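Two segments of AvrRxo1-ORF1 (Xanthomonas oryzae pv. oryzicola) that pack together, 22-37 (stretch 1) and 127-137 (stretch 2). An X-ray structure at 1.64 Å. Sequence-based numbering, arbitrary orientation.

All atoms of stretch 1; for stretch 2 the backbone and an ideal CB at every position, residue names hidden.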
# COMPACT_ATOMS: atom_id res chain seq x y z
N ARG A 22 33.46 25.97 -1.95
CA ARG A 22 33.70 26.02 -0.52
C ARG A 22 34.30 24.69 -0.08
O ARG A 22 34.88 24.60 1.01
CB ARG A 22 32.39 26.28 0.24
CG ARG A 22 32.25 25.48 1.52
CD ARG A 22 31.92 26.39 2.70
NE ARG A 22 30.66 26.01 3.34
CZ ARG A 22 29.98 26.79 4.17
NH1 ARG A 22 28.84 26.37 4.71
NH2 ARG A 22 30.45 28.00 4.48
N TRP A 23 34.18 23.65 -0.91
CA TRP A 23 34.79 22.38 -0.55
C TRP A 23 36.29 22.31 -0.85
O TRP A 23 37.06 22.09 0.07
CB TRP A 23 33.97 21.19 -1.08
CG TRP A 23 32.64 21.10 -0.36
CD1 TRP A 23 31.50 21.81 -0.66
CD2 TRP A 23 32.32 20.30 0.79
NE1 TRP A 23 30.50 21.49 0.23
CE2 TRP A 23 30.97 20.57 1.12
CE3 TRP A 23 33.03 19.38 1.56
CZ2 TRP A 23 30.33 19.95 2.20
CZ3 TRP A 23 32.39 18.77 2.63
CH2 TRP A 23 31.06 19.05 2.94
N GLU A 24 36.70 22.56 -2.10
CA GLU A 24 38.13 22.61 -2.44
C GLU A 24 38.91 23.59 -1.56
O GLU A 24 40.07 23.35 -1.21
CB GLU A 24 38.33 23.01 -3.90
CG GLU A 24 38.21 21.88 -4.89
CD GLU A 24 37.92 22.38 -6.28
OE1 GLU A 24 37.15 23.36 -6.41
OE2 GLU A 24 38.48 21.82 -7.25
N TYR A 25 38.28 24.72 -1.24
CA TYR A 25 38.87 25.70 -0.35
C TYR A 25 39.15 25.04 0.99
O TYR A 25 40.27 25.10 1.50
CB TYR A 25 37.90 26.86 -0.13
CG TYR A 25 38.49 28.04 0.61
CD1 TYR A 25 39.11 29.07 -0.08
CD2 TYR A 25 38.43 28.12 2.00
CE1 TYR A 25 39.65 30.15 0.59
CE2 TYR A 25 38.97 29.20 2.68
CZ TYR A 25 39.58 30.21 1.97
OH TYR A 25 40.12 31.29 2.63
N LEU A 26 38.13 24.39 1.53
CA LEU A 26 38.26 23.69 2.80
C LEU A 26 38.84 22.29 2.65
O LEU A 26 39.36 21.73 3.61
CB LEU A 26 36.91 23.65 3.54
CG LEU A 26 36.50 25.03 4.07
CD1 LEU A 26 35.19 24.96 4.83
CD2 LEU A 26 37.59 25.62 4.96
N ALA A 27 38.79 21.74 1.44
CA ALA A 27 39.44 20.46 1.17
C ALA A 27 40.94 20.60 1.31
O ALA A 27 41.64 19.63 1.57
CB ALA A 27 39.08 19.92 -0.22
N ASN A 28 41.43 21.82 1.12
CA ASN A 28 42.82 22.16 1.40
C ASN A 28 43.00 22.28 2.90
O ASN A 28 42.53 23.24 3.51
CB ASN A 28 43.19 23.48 0.73
CG ASN A 28 44.47 24.09 1.28
OD1 ASN A 28 45.42 23.38 1.62
ND2 ASN A 28 44.50 25.42 1.37
N PRO A 29 43.70 21.31 3.51
CA PRO A 29 43.86 21.26 4.97
C PRO A 29 44.52 22.50 5.58
O PRO A 29 44.69 22.52 6.79
CB PRO A 29 44.75 20.02 5.18
CG PRO A 29 44.48 19.16 3.99
CD PRO A 29 44.32 20.14 2.86
N GLY A 30 44.85 23.51 4.78
CA GLY A 30 45.54 24.69 5.30
C GLY A 30 44.75 25.99 5.32
O GLY A 30 45.32 27.06 5.54
N ASN A 31 43.44 25.90 5.08
CA ASN A 31 42.56 27.06 5.21
C ASN A 31 41.81 27.01 6.54
O ASN A 31 40.78 27.66 6.72
CB ASN A 31 41.58 27.12 4.05
CG ASN A 31 42.14 27.86 2.85
OD1 ASN A 31 42.83 28.87 3.00
ND2 ASN A 31 41.86 27.35 1.66
N TRP A 32 42.35 26.23 7.47
CA TRP A 32 41.78 26.09 8.80
C TRP A 32 42.73 26.70 9.81
O TRP A 32 43.94 26.77 9.58
CB TRP A 32 41.58 24.60 9.13
CG TRP A 32 40.63 23.88 8.22
CD1 TRP A 32 40.91 23.34 7.00
CD2 TRP A 32 39.25 23.60 8.47
NE1 TRP A 32 39.79 22.75 6.48
CE2 TRP A 32 38.75 22.89 7.36
CE3 TRP A 32 38.38 23.88 9.53
CZ2 TRP A 32 37.43 22.46 7.27
CZ3 TRP A 32 37.07 23.46 9.45
CH2 TRP A 32 36.60 22.76 8.32
N HIS A 33 42.19 27.16 10.94
CA HIS A 33 43.01 27.57 12.07
C HIS A 33 43.93 26.43 12.46
O HIS A 33 43.52 25.27 12.46
CB HIS A 33 42.13 27.93 13.26
CG HIS A 33 41.61 29.33 13.23
ND1 HIS A 33 42.20 30.36 13.93
CD2 HIS A 33 40.55 29.88 12.58
CE1 HIS A 33 41.52 31.48 13.72
NE2 HIS A 33 40.52 31.21 12.89
N PRO A 34 45.19 26.75 12.79
CA PRO A 34 46.21 25.77 13.18
C PRO A 34 45.74 24.76 14.23
O PRO A 34 46.04 23.58 14.09
CB PRO A 34 47.35 26.64 13.75
CG PRO A 34 46.93 28.08 13.53
CD PRO A 34 45.80 28.07 12.56
N GLU A 35 45.02 25.21 15.26
CA GLU A 35 44.54 24.28 16.27
C GLU A 35 43.57 23.28 15.66
O GLU A 35 43.58 22.10 16.02
CB GLU A 35 43.84 25.01 17.42
CG GLU A 35 44.74 25.89 18.26
CD GLU A 35 44.85 27.29 17.71
OE1 GLU A 35 44.52 27.52 16.53
OE2 GLU A 35 45.27 28.18 18.48
N ARG A 36 42.73 23.75 14.75
CA ARG A 36 41.73 22.87 14.15
C ARG A 36 42.40 21.91 13.19
O ARG A 36 42.02 20.74 13.10
CB ARG A 36 40.64 23.67 13.44
CG ARG A 36 39.34 22.88 13.31
CD ARG A 36 38.70 22.65 14.66
NE ARG A 36 37.39 21.99 14.56
CZ ARG A 36 36.62 21.75 15.61
NH1 ARG A 36 37.04 22.11 16.81
NH2 ARG A 36 35.43 21.17 15.46
N ARG A 37 43.42 22.41 12.49
CA ARG A 37 44.26 21.60 11.62
C ARG A 37 44.87 20.46 12.42
O ARG A 37 44.90 19.31 11.95
CB ARG A 37 45.37 22.50 11.05
CG ARG A 37 45.99 22.05 9.75
CD ARG A 37 46.54 23.24 8.97
NE ARG A 37 47.28 24.19 9.78
CZ ARG A 37 47.19 25.52 9.66
NH1 ARG A 37 46.38 26.05 8.76
NH2 ARG A 37 47.91 26.31 10.45
N UNK A 127 28.68 18.79 10.84
CA UNK A 127 28.52 17.83 9.74
C UNK A 127 29.42 18.07 8.53
O UNK A 127 30.04 17.13 8.01
CB UNK A 127 27.06 17.85 9.27
N UNK A 128 29.48 19.32 8.06
CA UNK A 128 30.33 19.63 6.91
C UNK A 128 31.77 19.26 7.19
O UNK A 128 32.44 18.62 6.37
CB UNK A 128 30.23 21.11 6.55
N UNK A 129 32.27 19.67 8.35
CA UNK A 129 33.62 19.32 8.74
C UNK A 129 33.84 17.80 8.81
O UNK A 129 34.88 17.29 8.39
CB UNK A 129 33.94 19.96 10.09
N UNK A 130 32.86 17.08 9.34
CA UNK A 130 33.01 15.63 9.48
C UNK A 130 33.01 14.97 8.11
O UNK A 130 33.69 13.97 7.89
CB UNK A 130 31.89 15.05 10.35
N UNK A 131 32.26 15.56 7.18
CA UNK A 131 32.19 15.03 5.81
C UNK A 131 33.53 15.25 5.11
O UNK A 131 34.05 14.36 4.44
CB UNK A 131 31.06 15.69 5.02
N UNK A 132 34.10 16.43 5.31
CA UNK A 132 35.43 16.73 4.82
C UNK A 132 36.47 15.73 5.34
O UNK A 132 37.30 15.23 4.59
CB UNK A 132 35.82 18.15 5.22
N UNK A 133 36.42 15.44 6.64
CA UNK A 133 37.34 14.46 7.20
C UNK A 133 37.11 13.06 6.63
O UNK A 133 38.07 12.34 6.38
CB UNK A 133 37.20 14.43 8.72
N UNK A 134 35.85 12.69 6.42
CA UNK A 134 35.56 11.36 5.89
C UNK A 134 36.12 11.22 4.48
O UNK A 134 36.61 10.14 4.10
CB UNK A 134 34.05 11.09 5.89
N UNK A 135 36.07 12.30 3.71
CA UNK A 135 36.55 12.26 2.34
C UNK A 135 38.07 12.18 2.30
O UNK A 135 38.64 11.50 1.45
CB UNK A 135 36.06 13.49 1.57
N UNK A 136 38.72 12.89 3.21
CA UNK A 136 40.16 12.77 3.31
C UNK A 136 40.55 11.37 3.78
O UNK A 136 41.52 10.78 3.29
CB UNK A 136 40.72 13.83 4.26
N UNK A 137 39.75 10.82 4.69
CA UNK A 137 39.99 9.49 5.23
C UNK A 137 39.85 8.46 4.10
O UNK A 137 40.74 7.62 3.89
CB UNK A 137 39.02 9.18 6.38

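The backbone of 127-137 is helical throughout, with phi near -65° and psi near -42°, so each position is judged by its CA-to-CB direction and by the atoms of stretch 1 around its ideal CB. The axis of this helix passes that of helix 22-27 at 10.8 Å, with 65° between their directions, a separation that leaves room for large side chains.

Position 127 points sideways, with no stretch 1 atom within 5.5 Å of its ideal CB; many residues would fit. It is His127, which makes no contact here.

Position 128 points toward stretch 1, its ideal CB 4.2 Å from Trp23 CH2. A small residue such as alanine, serine or threonine fits directly beside the indole, though a longer one turned off the ring is not excluded. Ser128 is deposited, and Trp23 CH2 also lies 3.7 Å from its backbone O.

Position 129 points sideways, with its ideal CB 4.3 Å from Trp32 CH2. Farther out lies the guanidinium of Arg36, so a long acidic or amide side chain that reaches past the indole would suit. Glu129 does this with chi1 and chi2 both t. Arg36 NE donates to Glu129 OE2 at 2.8 Å (162°) and Arg36 NH2 to Glu129 OE1 at 3.0 Å (168°), giving a two-pronged salt bridge in which OE2 lies near the guanidinium plane. Glu129 OE2 is also 3.8 Å from Trp32 CZ3.

Position 130 is out of reach and weakly constrained; Ser130 turns its OG back to His127 O at 2.8 Å.

Position 131 points toward stretch 1, and its ideal CB is 3.9 Å from Trp23 CH2. Small residues again suit the space beside the indole. In Ser131 the CB sits at the ring edge, 4.0 Å from Trp23 CH2.

Position 132 has the richest surroundings: its ideal CB points toward stretch 1, 4.3 Å from Trp23 CZ3 and 5.0 Å from Trp32 CZ2. Its CA lies 6.6 Å from Ala27 CA, the nearest CA pair across the stretches. Between the two indoles a large apolar residue is favoured: leucine, methionine or an aromatic. Phe132, chi1 t, has more of its surface covered by stretch 1 than any other residue of its stretch. Trp32 NE1 lies over one face of its ring, 4.0 Å from Phe132 CZ; the Trp32 five-membered ring and the phenyl are 5.3 Å apart between centroids and inclined by 30°, slid so that they barely overlap. The indole NH is engaged within stretch 1, Trp32 NE1 donating to Leu26 O at 3.1 Å, and Phe132 CE1 approaches that same Leu26 O at 3.0 Å.

Positions 133 and 134, sideways and out of reach respectively, leave the choice open; they are Leu133 and Ala134.

Position 135 points toward stretch 1 but finds nothing within 5.5 Å of its ideal CB, so stretch 1 decides neither size nor polarity here, and small, polar or longer side chains would all fit. Asp135 is deposited and makes no contact within 4.5 Å.

Position 136 also points toward stretch 1 across open space, where a long, flexible chain could reach Pro29. Arg136 does, its NE 4.3 Å from Pro29 CG.

Position 137 is out of reach and undetermined by this contact; it is Phe137.

Stretch 2 (127-137) HSESSFLADRF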
# COMPACT_ATOMS: atom_id res chain seq x y z
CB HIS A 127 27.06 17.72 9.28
CG HIS A 127 26.89 16.77 8.13
ND1 HIS A 127 26.99 15.40 8.27
CD2 HIS A 127 26.66 17.00 6.82
CE1 HIS A 127 26.82 14.83 7.09
NE2 HIS A 127 26.62 15.78 6.20
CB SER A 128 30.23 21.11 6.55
OG SER A 128 28.95 21.40 6.02
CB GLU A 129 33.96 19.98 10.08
CG GLU A 129 35.42 19.85 10.48
CD GLU A 129 35.68 20.50 11.83
OE1 GLU A 129 34.71 20.69 12.60
OE2 GLU A 129 36.86 20.79 12.12
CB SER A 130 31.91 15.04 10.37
OG SER A 130 30.68 14.92 9.68
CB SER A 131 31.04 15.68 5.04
OG SER A 131 30.93 15.14 3.73
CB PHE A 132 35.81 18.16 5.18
CG PHE A 132 37.28 18.40 5.28
CD1 PHE A 132 38.05 18.59 4.15
CD2 PHE A 132 37.90 18.44 6.52
CE1 PHE A 132 39.41 18.81 4.25
CE2 PHE A 132 39.26 18.65 6.63
CZ PHE A 132 40.02 18.84 5.48
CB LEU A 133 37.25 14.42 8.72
CG LEU A 133 37.83 15.64 9.45
CD1 LEU A 133 37.83 15.40 10.94
CD2 LEU A 133 39.24 15.97 8.95
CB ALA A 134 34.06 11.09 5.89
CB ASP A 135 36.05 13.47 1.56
CG ASP A 135 34.56 13.42 1.32
OD1 ASP A 135 33.99 12.31 1.37
OD2 ASP A 135 33.97 14.49 1.06
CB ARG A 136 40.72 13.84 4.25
CG ARG A 136 42.21 13.71 4.46
CD ARG A 136 42.95 15.04 4.32
NE ARG A 136 44.22 14.99 5.03
CZ ARG A 136 45.28 14.29 4.62
NH1 ARG A 136 46.39 14.30 5.34
NH2 ARG A 136 45.23 13.59 3.50
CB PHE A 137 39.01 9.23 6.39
CG PHE A 137 39.06 7.85 6.98
CD1 PHE A 137 40.26 7.24 7.31
CD2 PHE A 137 37.88 7.17 7.24
CE1 PHE A 137 40.28 5.97 7.86
CE2 PHE A 137 37.89 5.90 7.80
CZ PHE A 137 39.09 5.30 8.12
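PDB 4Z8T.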